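PDB 6IMV: endo-beta-1,2-glucanase, which hydrolyses internal beta-1,2-glucosidic linkages of beta-1,2-glucan and is seen here with the disaccharide sophorose bound. Local coordinates for residues I293-G298 / E328-C333; T306-E311 / R322-A327; P313-D318 / T389-K394. All coordinates share one frame; numbering follows the deposited sequence.

Interaction 1: I293-G298 / E328-C333; sequences ITVQKG and ERARTC. With NAG (2-acetamido-2-deoxy-beta-D-glucopyranose), chain H.
Ile-293 and Val-295 meet one side of the helix through Ala-330 and the base of the Arg-329 side chain. The contact is apolar and buried. Ile-293 CG1 lies anti to its carbonyl carbon (chi1 -55°), and with chi2 near anti CD1 points to the helix. There CD1 comes within 3.9 Å of Arg-329 CB and equally near the backbone N of Ala-330. The Ile-293 and Arg-329 side chains cross obliquely. Two residues on, Val-295 offers its CG1 branch to the Ala-330 methyl, with CG1 and CB 4.0 Å apart. The strand and helix axes pass 8.7 Å apart at 107°.

The polar bonds lie within 328-333 or lead outside the two segments. Arg-331 grips the carboxylate of Glu-328 side-on with two nitrogens: NE reaches OE1 at 3.0 Å and NH2 reaches OE2 at 2.9 Å. Both oxygens are met on their syn sides. They lie close to the guanidinium plane, while the nitrogens sit about 18° out of the carboxylate plane. Glu-328 OE1 has a second partner in Thr-389 OG1. The hydroxyl of Thr-332 donates to Glu-328 O (OG1 to O 2.8 Å), beside the helical bond from its own N. The head of Arg-329 turns to Asn-326 and to the carbonyl of Val-484.

Cys-333 forms a disulfide with Cys-487. Lys-297 NZ lies very close to O7 of a protein-attached N-acetylglucosamine, too close for the length of this hydrogen bond to be trusted.

Strand 290-296 pairs antiparallel with strand 282-287, whose Tyr-285 also touches Ala-330. Helix 318-337 packs across this two-stranded hairpin, while helix 387-392 meets Glu-328, Arg-331 and Thr-332.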
loop_
_atom_site.group_PDB
_atom_site.type_symbol
_atom_site.label_atom_id
_atom_site.label_comp_id
_atom_site.label_asym_id
_atom_site.label_seq_id
_atom_site.Cartn_x
_atom_site.Cartn_y
_atom_site.Cartn_z
ATOM N N ILE A 293 22.200 13.458 -2.664
ATOM C CA ILE A 293 20.797 13.736 -2.381
ATOM C C ILE A 293 20.482 13.231 -0.966
ATOM O O ILE A 293 20.567 12.034 -0.701
ATOM C CB ILE A 293 19.854 13.087 -3.415
ATOM C CG1 ILE A 293 20.178 13.483 -4.854
ATOM C CG2 ILE A 293 18.405 13.419 -3.074
ATOM C CD1 ILE A 293 19.644 12.518 -5.888
ATOM N N THR A 294 20.085 14.145 -0.078
ATOM C CA THR A 294 19.716 13.800 1.289
ATOM C C THR A 294 18.327 13.159 1.297
ATOM O O THR A 294 17.352 13.740 0.779
ATOM C CB THR A 294 19.721 15.023 2.215
ATOM O OG1 THR A 294 21.007 15.632 2.130
ATOM C CG2 THR A 294 19.405 14.660 3.650
ATOM N N VAL A 295 18.250 11.969 1.900
ATOM C CA VAL A 295 17.012 11.230 2.015
ATOM C C VAL A 295 16.857 10.717 3.445
ATOM O O VAL A 295 17.822 10.628 4.211
ATOM C CB VAL A 295 16.966 10.059 1.014
ATOM C CG1 VAL A 295 17.049 10.554 -0.414
ATOM C CG2 VAL A 295 18.049 9.023 1.292
ATOM N N GLN A 296 15.619 10.340 3.766
ATOM C CA GLN A 296 15.326 9.479 4.897
ATOM C C GLN A 296 15.866 8.075 4.608
ATOM O O GLN A 296 15.480 7.442 3.614
ATOM C CB GLN A 296 13.817 9.398 5.116
ATOM C CG GLN A 296 13.434 8.466 6.259
ATOM C CD GLN A 296 11.939 8.399 6.407
ATOM O OE1 GLN A 296 11.353 9.142 7.187
ATOM N NE2 GLN A 296 11.321 7.520 5.638
ATOM N N LYS A 297 16.736 7.585 5.493
ATOM C CA LYS A 297 17.277 6.248 5.374
ATOM C C LYS A 297 16.126 5.234 5.424
ATOM O O LYS A 297 15.243 5.337 6.265
ATOM C CB LYS A 297 18.297 5.995 6.480
ATOM C CG LYS A 297 19.140 4.743 6.293
ATOM C CD LYS A 297 20.146 4.571 7.406
ATOM C CE LYS A 297 21.023 3.361 7.193
ATOM N NZ LYS A 297 22.026 3.245 8.273
ATOM N N GLY A 298 16.131 4.294 4.475
ATOM C CA GLY A 298 15.090 3.290 4.342
ATOM C C GLY A 298 15.418 2.016 5.106
ATOM O O GLY A 298 16.498 1.861 5.674
ATOM N N GLU A 328 12.538 10.573 -4.378
ATOM C CA GLU A 328 12.161 10.237 -5.752
ATOM C C GLU A 328 13.232 10.709 -6.735
ATOM O O GLU A 328 13.362 10.134 -7.801
ATOM C CB GLU A 328 10.773 10.793 -6.077
ATOM C CG GLU A 328 9.707 10.256 -5.138
ATOM C CD GLU A 328 9.805 8.761 -4.870
ATOM O OE1 GLU A 328 9.905 7.986 -5.857
ATOM O OE2 GLU A 328 9.796 8.376 -3.678
ATOM N N ARG A 329 13.984 11.752 -6.371
ATOM C CA ARG A 329 15.181 12.129 -7.114
ATOM C C ARG A 329 16.170 10.958 -7.075
ATOM O O ARG A 329 16.715 10.556 -8.096
ATOM C CB ARG A 329 15.856 13.368 -6.511
ATOM C CG ARG A 329 14.992 14.619 -6.482
ATOM C CD ARG A 329 15.711 15.753 -5.781
ATOM N NE ARG A 329 14.781 16.687 -5.178
ATOM C CZ ARG A 329 14.128 17.625 -5.846
ATOM N NH1 ARG A 329 14.283 17.727 -7.158
ATOM N NH2 ARG A 329 13.327 18.450 -5.194
ATOM N N ALA A 330 16.373 10.420 -5.863
ATOM C CA ALA A 330 17.281 9.312 -5.643
ATOM C C ALA A 330 16.763 8.042 -6.332
ATOM O O ALA A 330 17.535 7.319 -6.979
ATOM C CB ALA A 330 17.466 9.106 -4.159
ATOM N N ARG A 331 15.456 7.774 -6.218
ATOM C CA ARG A 331 14.903 6.488 -6.683
ATOM C C ARG A 331 14.989 6.419 -8.212
ATOM O O ARG A 331 15.432 5.395 -8.764
ATOM C CB ARG A 331 13.462 6.282 -6.192
ATOM C CG ARG A 331 13.006 4.828 -6.141
ATOM C CD ARG A 331 11.506 4.666 -5.895
ATOM N NE ARG A 331 11.000 5.430 -4.759
ATOM C CZ ARG A 331 11.202 5.124 -3.478
ATOM N NH1 ARG A 331 11.828 4.004 -3.146
ATOM N NH2 ARG A 331 10.805 5.963 -2.534
ATOM N N THR A 332 14.529 7.481 -8.891
ATOM C CA THR A 332 14.541 7.517 -10.356
ATOM C C THR A 332 15.990 7.530 -10.876
ATOM O O THR A 332 16.347 6.741 -11.739
ATOM C CB THR A 332 13.713 8.688 -10.910
ATOM O OG1 THR A 332 14.206 9.944 -10.442
ATOM C CG2 THR A 332 12.249 8.579 -10.555
ATOM N N CYS A 333 16.823 8.425 -10.340
ATOM C CA CYS A 333 18.173 8.628 -10.877
ATOM C C CYS A 333 19.086 7.452 -10.509
ATOM O O CYS A 333 19.999 7.145 -11.276
ATOM C CB CYS A 333 18.743 9.972 -10.434
ATOM S SG CYS A 333 17.782 11.361 -11.093
HETATM C C1 NAG H . 19.731 -0.511 11.391
HETATM C C2 NAG H . 21.130 0.007 11.715
HETATM C C3 NAG H . 21.444 -0.363 13.158
HETATM C C4 NAG H . 20.414 0.306 14.063
HETATM C C5 NAG H . 19.049 -0.319 13.742
HETATM C C6 NAG H . 17.911 0.236 14.593
HETATM C C7 NAG H . 22.707 0.082 9.825
HETATM C C8 NAG H . 23.669 -0.703 9.001
HETATM N N2 NAG H . 22.132 -0.565 10.834
HETATM O O3 NAG H . 22.747 0.098 13.473
HETATM O O4 NAG H . 20.802 0.198 15.439
HETATM O O5 NAG H . 18.771 -0.045 12.362
HETATM O O6 NAG H . 17.970 1.671 14.613
HETATM O O7 NAG H . 22.459 1.239 9.559
#

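Interaction 2: T306-E311 / R322-A327; sequences TWKVLE and RVFQNA
Phe-324 reaches from its helix to pack against Thr-306, Lys-308 and Val-309. Each of the three meets the ring in a different way. Thr-306 comes at the edge, close to the ring plane: its methyl CG2 is 3.9 Å from Phe-324 CD2 and about as near to CE2. The two side chains slide past each other in opposite directions. CG2 can do this because it stands anti to the backbone N of Thr-306. Val-309 crosses the phenyl group at a slant, with CG1 4.0 Å from Phe-324 CE2. Lys-308 runs at about a right angle to the phenylalanine. Its CG sits between the backbone N and the carbonyl carbon (chi1 70°), and the extended chain then carries CE to 4.1 Å from Phe-324 CZ.

The ammonium group goes on past the ring. Lys-308 NZ bonds to Pro-248 O and Tyr-472 OH and makes a salt bridge with Glu-252. Only the aliphatic part of the lysine serves this contact. Pro-388 and Leu-391 of helix 387-392 touch Thr-306 and Val-309.

Within 306-311, Trp-307 NE1 makes a weak bond to Glu-311 OE2, which lies at the indole edge. The side chain of Thr-306 is about 9 Å from a bound alpha-D-glucopyranose, without touching it.

Methyl, methylene and aromatic carbons make the whole contact. It probably rests on close fit and exclusion of water, while the buried lysine charge is met by three partners elsewhere.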
loop_
_atom_site.group_PDB
_atom_site.type_symbol
_atom_site.label_atom_id
_atom_site.label_comp_id
_atom_site.label_asym_id
_atom_site.label_seq_id
_atom_site.Cartn_x
_atom_site.Cartn_y
_atom_site.Cartn_z
ATOM N N THR A 306 7.057 3.757 1.967
ATOM C CA THR A 306 6.556 5.133 1.902
ATOM C C THR A 306 5.018 5.182 2.004
ATOM O O THR A 306 4.434 6.256 1.986
ATOM C CB THR A 306 7.089 5.787 0.618
ATOM O OG1 THR A 306 8.513 5.832 0.726
ATOM C CG2 THR A 306 6.560 7.180 0.369
ATOM N N TRP A 307 4.386 4.012 2.171
ATOM C CA TRP A 307 2.928 3.789 2.217
ATOM C C TRP A 307 2.181 4.825 3.072
ATOM O O TRP A 307 1.065 5.205 2.723
ATOM C CB TRP A 307 2.684 2.379 2.757
ATOM C CG TRP A 307 1.332 1.763 2.577
ATOM C CD1 TRP A 307 0.137 2.184 3.082
ATOM C CD2 TRP A 307 1.077 0.485 1.957
ATOM N NE1 TRP A 307 -0.850 1.282 2.777
ATOM C CE2 TRP A 307 -0.303 0.219 2.104
ATOM C CE3 TRP A 307 1.882 -0.460 1.306
ATOM C CZ2 TRP A 307 -0.895 -0.939 1.599
ATOM C CZ3 TRP A 307 1.298 -1.607 0.815
ATOM C CH2 TRP A 307 -0.073 -1.842 0.961
ATOM N N LYS A 308 2.758 5.230 4.210
ATOM C CA LYS A 308 2.058 6.065 5.193
ATOM C C LYS A 308 1.569 7.379 4.571
ATOM O O LYS A 308 0.549 7.906 4.997
ATOM C CB LYS A 308 2.937 6.347 6.413
ATOM C CG LYS A 308 4.118 7.276 6.169
ATOM C CD LYS A 308 5.132 7.269 7.291
ATOM C CE LYS A 308 6.183 8.346 7.139
ATOM N NZ LYS A 308 7.070 8.420 8.323
ATOM N N VAL A 309 2.289 7.903 3.570
ATOM C CA VAL A 309 1.985 9.229 3.013
ATOM C C VAL A 309 0.683 9.176 2.197
ATOM O O VAL A 309 0.094 10.220 1.946
ATOM C CB VAL A 309 3.152 9.795 2.182
ATOM C CG1 VAL A 309 4.453 9.765 2.962
ATOM C CG2 VAL A 309 3.301 9.095 0.840
ATOM N N LEU A 310 0.242 7.968 1.816
ATOM C CA LEU A 310 -1.045 7.759 1.132
ATOM C C LEU A 310 -2.221 7.967 2.094
ATOM O O LEU A 310 -3.349 8.165 1.639
ATOM C CB LEU A 310 -1.132 6.339 0.562
ATOM C CG LEU A 310 -0.234 5.996 -0.625
ATOM C CD1 LEU A 310 -0.222 4.490 -0.844
ATOM C CD2 LEU A 310 -0.686 6.709 -1.891
ATOM N N GLU A 311 -1.980 7.838 3.402
ATOM C CA GLU A 311 -3.074 7.672 4.370
ATOM C C GLU A 311 -3.168 8.846 5.359
ATOM O O GLU A 311 -4.205 9.041 5.936
ATOM C CB GLU A 311 -2.908 6.350 5.118
ATOM C CG GLU A 311 -2.849 5.147 4.189
ATOM C CD GLU A 311 -3.316 3.842 4.805
ATOM O OE1 GLU A 311 -4.253 3.870 5.665
ATOM O OE2 GLU A 311 -2.740 2.808 4.448
ATOM N N ARG A 322 9.733 17.881 1.180
ATOM C CA ARG A 322 11.058 18.068 0.544
ATOM C C ARG A 322 11.906 16.791 0.672
ATOM O O ARG A 322 12.525 16.367 -0.290
ATOM C CB ARG A 322 11.789 19.268 1.159
ATOM C CG ARG A 322 11.256 20.622 0.711
ATOM C CD ARG A 322 11.756 21.748 1.598
ATOM N NE ARG A 322 13.211 21.854 1.594
ATOM C CZ ARG A 322 13.961 22.210 2.638
ATOM N NH1 ARG A 322 15.275 22.169 2.535
ATOM N NH2 ARG A 322 13.414 22.579 3.784
ATOM N N VAL A 323 11.935 16.193 1.864
ATOM C CA VAL A 323 12.709 14.972 2.111
ATOM C C VAL A 323 12.160 13.836 1.241
ATOM O O VAL A 323 12.922 13.053 0.672
ATOM C CB VAL A 323 12.710 14.600 3.605
ATOM C CG1 VAL A 323 13.210 13.186 3.840
ATOM C CG2 VAL A 323 13.533 15.597 4.416
ATOM N N PHE A 324 10.835 13.745 1.129
ATOM C CA PHE A 324 10.221 12.666 0.353
ATOM C C PHE A 324 10.305 12.955 -1.157
ATOM O O PHE A 324 10.364 12.015 -1.954
ATOM C CB PHE A 324 8.798 12.393 0.848
ATOM C CG PHE A 324 8.772 11.506 2.068
ATOM C CD1 PHE A 324 9.158 11.995 3.304
ATOM C CD2 PHE A 324 8.408 10.172 1.971
ATOM C CE1 PHE A 324 9.133 11.178 4.429
ATOM C CE2 PHE A 324 8.411 9.352 3.087
ATOM C CZ PHE A 324 8.752 9.860 4.320
ATOM N N GLN A 325 10.338 14.233 -1.549
ATOM C CA GLN A 325 10.604 14.580 -2.942
ATOM C C GLN A 325 12.031 14.126 -3.299
ATOM O O GLN A 325 12.261 13.537 -4.343
ATOM C CB GLN A 325 10.394 16.074 -3.210
ATOM C CG GLN A 325 10.389 16.411 -4.699
ATOM C CD GLN A 325 9.889 17.797 -5.038
ATOM O OE1 GLN A 325 9.709 18.648 -4.185
ATOM N NE2 GLN A 325 9.693 18.049 -6.316
ATOM N N ASN A 326 12.991 14.404 -2.412
ATOM C CA ASN A 326 14.375 13.965 -2.596
ATOM C C ASN A 326 14.424 12.444 -2.809
ATOM O O ASN A 326 15.201 11.968 -3.622
ATOM C CB ASN A 326 15.258 14.386 -1.419
ATOM C CG ASN A 326 15.889 15.754 -1.581
ATOM O OD1 ASN A 326 15.495 16.541 -2.444
ATOM N ND2 ASN A 326 16.888 16.035 -0.754
ATOM N N ALA A 327 13.592 11.688 -2.077
ATOM C CA ALA A 327 13.575 10.226 -2.190
ATOM C C ALA A 327 13.372 9.820 -3.652
ATOM O O ALA A 327 13.947 8.826 -4.099
ATOM C CB ALA A 327 12.499 9.629 -1.310
#

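Interaction 3: P313-D318 / T389-K394; sequences PYYDID and TVLFDK
The carbonyl O of Thr-389 takes two backbone N-H groups, from Phe-392 N at 3.0 Å and from Asp-393 N at 2.9 Å. Both bonds belong to the last turn of helix 387-392, and that turn presents Leu-391 and Phe-392 to Tyr-315. Asp-393 then serves as N-cap of helix 394-405, its OD1 accepting from Val-396 N.

Phe-392 brings the CE2 and CZ corner of its ring over one face of Tyr-315. CZ stands 3.6 Å above the tyrosine plane, displaced toward the rim. The planes are inclined at 42° and the centroids are 5.0 Å apart, an oblique pairing of rings. Leu-391 CD1 adds a looser contact, 4.3 Å from Tyr-315 CE2.

The enzyme is built on an (alpha/alpha)6 barrel, the fold of glycoside hydrolase family 162. Here a short 3-10 turn leading into helix 318-337 meets a helix end at the surface. Arg-321 and Gln-325 of that helix also touch Phe-392. Val-309 packs against both Tyr-315 and Leu-391.

Replacing Tyr-315 by an alanine would probably leave one side of the Phe-392 ring without its partner and open a gap beside Leu-391.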
loop_
_atom_site.group_PDB
_atom_site.type_symbol
_atom_site.label_atom_id
_atom_site.label_comp_id
_atom_site.label_asym_id
_atom_site.label_seq_id
_atom_site.Cartn_x
_atom_site.Cartn_y
_atom_site.Cartn_z
ATOM N N PRO A 313 -1.764 13.179 6.142
ATOM C CA PRO A 313 -1.250 14.346 5.419
ATOM C C PRO A 313 0.182 14.765 5.801
ATOM O O PRO A 313 0.423 15.919 6.151
ATOM C CB PRO A 313 -2.280 15.430 5.782
ATOM C CG PRO A 313 -2.731 15.056 7.169
ATOM C CD PRO A 313 -2.761 13.541 7.166
ATOM N N TYR A 314 1.125 13.832 5.660
ATOM C CA TYR A 314 2.540 14.078 5.845
ATOM C C TYR A 314 3.029 15.226 4.945
ATOM O O TYR A 314 3.879 16.000 5.358
ATOM C CB TYR A 314 3.335 12.801 5.545
ATOM C CG TYR A 314 3.314 11.797 6.669
ATOM C CD1 TYR A 314 4.270 11.847 7.669
ATOM C CD2 TYR A 314 2.339 10.811 6.745
ATOM C CE1 TYR A 314 4.265 10.941 8.713
ATOM C CE2 TYR A 314 2.318 9.900 7.790
ATOM C CZ TYR A 314 3.284 9.968 8.780
ATOM O OH TYR A 314 3.292 9.089 9.830
ATOM N N TYR A 315 2.498 15.325 3.719
ATOM C CA TYR A 315 3.024 16.281 2.735
ATOM C C TYR A 315 2.441 17.687 2.933
ATOM O O TYR A 315 2.811 18.588 2.179
ATOM C CB TYR A 315 2.816 15.761 1.311
ATOM C CG TYR A 315 3.642 14.549 0.961
ATOM C CD1 TYR A 315 4.671 14.108 1.787
ATOM C CD2 TYR A 315 3.398 13.832 -0.204
ATOM C CE1 TYR A 315 5.412 12.980 1.475
ATOM C CE2 TYR A 315 4.147 12.718 -0.539
ATOM C CZ TYR A 315 5.164 12.291 0.301
ATOM O OH TYR A 315 5.913 11.192 -0.009
ATOM N N ASP A 316 1.588 17.882 3.955
ATOM C CA ASP A 316 1.217 19.221 4.440
ATOM C C ASP A 316 2.411 19.885 5.134
ATOM O O ASP A 316 2.414 21.086 5.303
ATOM C CB ASP A 316 0.027 19.188 5.407
ATOM C CG ASP A 316 -1.317 18.899 4.760
ATOM O OD1 ASP A 316 -1.322 18.627 3.570
ATOM O OD2 ASP A 316 -2.345 18.950 5.464
ATOM N N ILE A 317 3.402 19.099 5.578
ATOM C CA ILE A 317 4.598 19.622 6.242
ATOM C C ILE A 317 5.709 19.729 5.187
ATOM O O ILE A 317 6.105 18.720 4.600
ATOM C CB ILE A 317 5.013 18.735 7.436
ATOM C CG1 ILE A 317 3.927 18.668 8.519
ATOM C CG2 ILE A 317 6.334 19.206 8.024
ATOM C CD1 ILE A 317 2.809 17.684 8.237
ATOM N N ASP A 318 6.213 20.950 4.970
ATOM C CA ASP A 318 7.099 21.237 3.846
ATOM C C ASP A 318 8.431 20.485 4.002
ATOM O O ASP A 318 8.933 19.964 3.027
ATOM C CB ASP A 318 7.342 22.737 3.656
ATOM C CG ASP A 318 8.026 23.069 2.336
ATOM O OD1 ASP A 318 7.599 22.527 1.300
ATOM O OD2 ASP A 318 9.003 23.842 2.359
ATOM N N THR A 389 6.670 8.081 -6.596
ATOM C CA THR A 389 7.043 9.023 -7.638
ATOM C C THR A 389 5.778 9.712 -8.176
ATOM O O THR A 389 5.770 10.929 -8.399
ATOM C CB THR A 389 7.819 8.326 -8.761
ATOM O OG1 THR A 389 8.724 7.378 -8.193
ATOM C CG2 THR A 389 8.569 9.305 -9.632
ATOM N N VAL A 390 4.712 8.925 -8.359
ATOM C CA VAL A 390 3.456 9.405 -8.928
ATOM C C VAL A 390 2.901 10.561 -8.077
ATOM O O VAL A 390 2.341 11.510 -8.627
ATOM C CB VAL A 390 2.431 8.262 -9.071
ATOM C CG1 VAL A 390 1.017 8.791 -9.286
ATOM C CG2 VAL A 390 2.825 7.307 -10.187
ATOM N N LEU A 391 3.060 10.479 -6.750
ATOM C CA LEU A 391 2.541 11.507 -5.832
ATOM C C LEU A 391 3.186 12.873 -6.107
ATOM O O LEU A 391 2.537 13.897 -5.888
ATOM C CB LEU A 391 2.771 11.063 -4.385
ATOM C CG LEU A 391 1.959 9.842 -3.940
ATOM C CD1 LEU A 391 2.339 9.407 -2.537
ATOM C CD2 LEU A 391 0.463 10.119 -4.026
ATOM N N PHE A 392 4.440 12.890 -6.589
ATOM C CA PHE A 392 5.167 14.135 -6.889
ATOM C C PHE A 392 5.073 14.531 -8.366
ATOM O O PHE A 392 5.064 15.723 -8.681
ATOM C CB PHE A 392 6.632 14.026 -6.453
ATOM C CG PHE A 392 6.790 14.153 -4.961
ATOM C CD1 PHE A 392 6.711 15.399 -4.360
ATOM C CD2 PHE A 392 6.953 13.034 -4.159
ATOM C CE1 PHE A 392 6.808 15.524 -2.987
ATOM C CE2 PHE A 392 7.053 13.159 -2.783
ATOM C CZ PHE A 392 6.979 14.406 -2.200
ATOM N N ASP A 393 5.058 13.551 -9.269
ATOM C CA ASP A 393 5.100 13.838 -10.696
ATOM C C ASP A 393 4.505 12.644 -11.447
ATOM O O ASP A 393 5.174 11.658 -11.683
ATOM C CB ASP A 393 6.537 14.159 -11.116
ATOM C CG ASP A 393 6.698 14.586 -12.561
ATOM O OD1 ASP A 393 5.880 14.143 -13.411
ATOM O OD2 ASP A 393 7.645 15.365 -12.827
ATOM N N LYS A 394 3.230 12.756 -11.826
ATOM C CA LYS A 394 2.509 11.634 -12.394
ATOM C C LYS A 394 3.056 11.290 -13.791
ATOM O O LYS A 394 3.006 10.132 -14.168
ATOM C CB LYS A 394 0.998 11.862 -12.298
ATOM C CG LYS A 394 0.412 13.029 -13.071
ATOM C CD LYS A 394 -0.990 13.371 -12.585
ATOM C CE LYS A 394 -1.752 14.196 -13.604
ATOM N NZ LYS A 394 -3.076 14.601 -13.076
#

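In the fold
From the N terminus, the chain runs through strand 290-296, the loop with 306-311 and 313-318, and then helix 318-337. Interaction 1 closes this excursion by laying the helix against the strand. Interaction 2 is nested inside it, a shorter loop that folds 306-311 onto 322-327, just before the 328-333 part of the same helix. Interaction 3 starts within both loops but ends far along the chain, at helix 387-392, so it crosses the other two. Interactions 2 and 3 have centres about 6 Å apart and form one continuous packing region, where Phe-324 CB meets Tyr-315 OH. Together the three tie the hairpin, the loop and helices 318-337 and 387-392 into one unit.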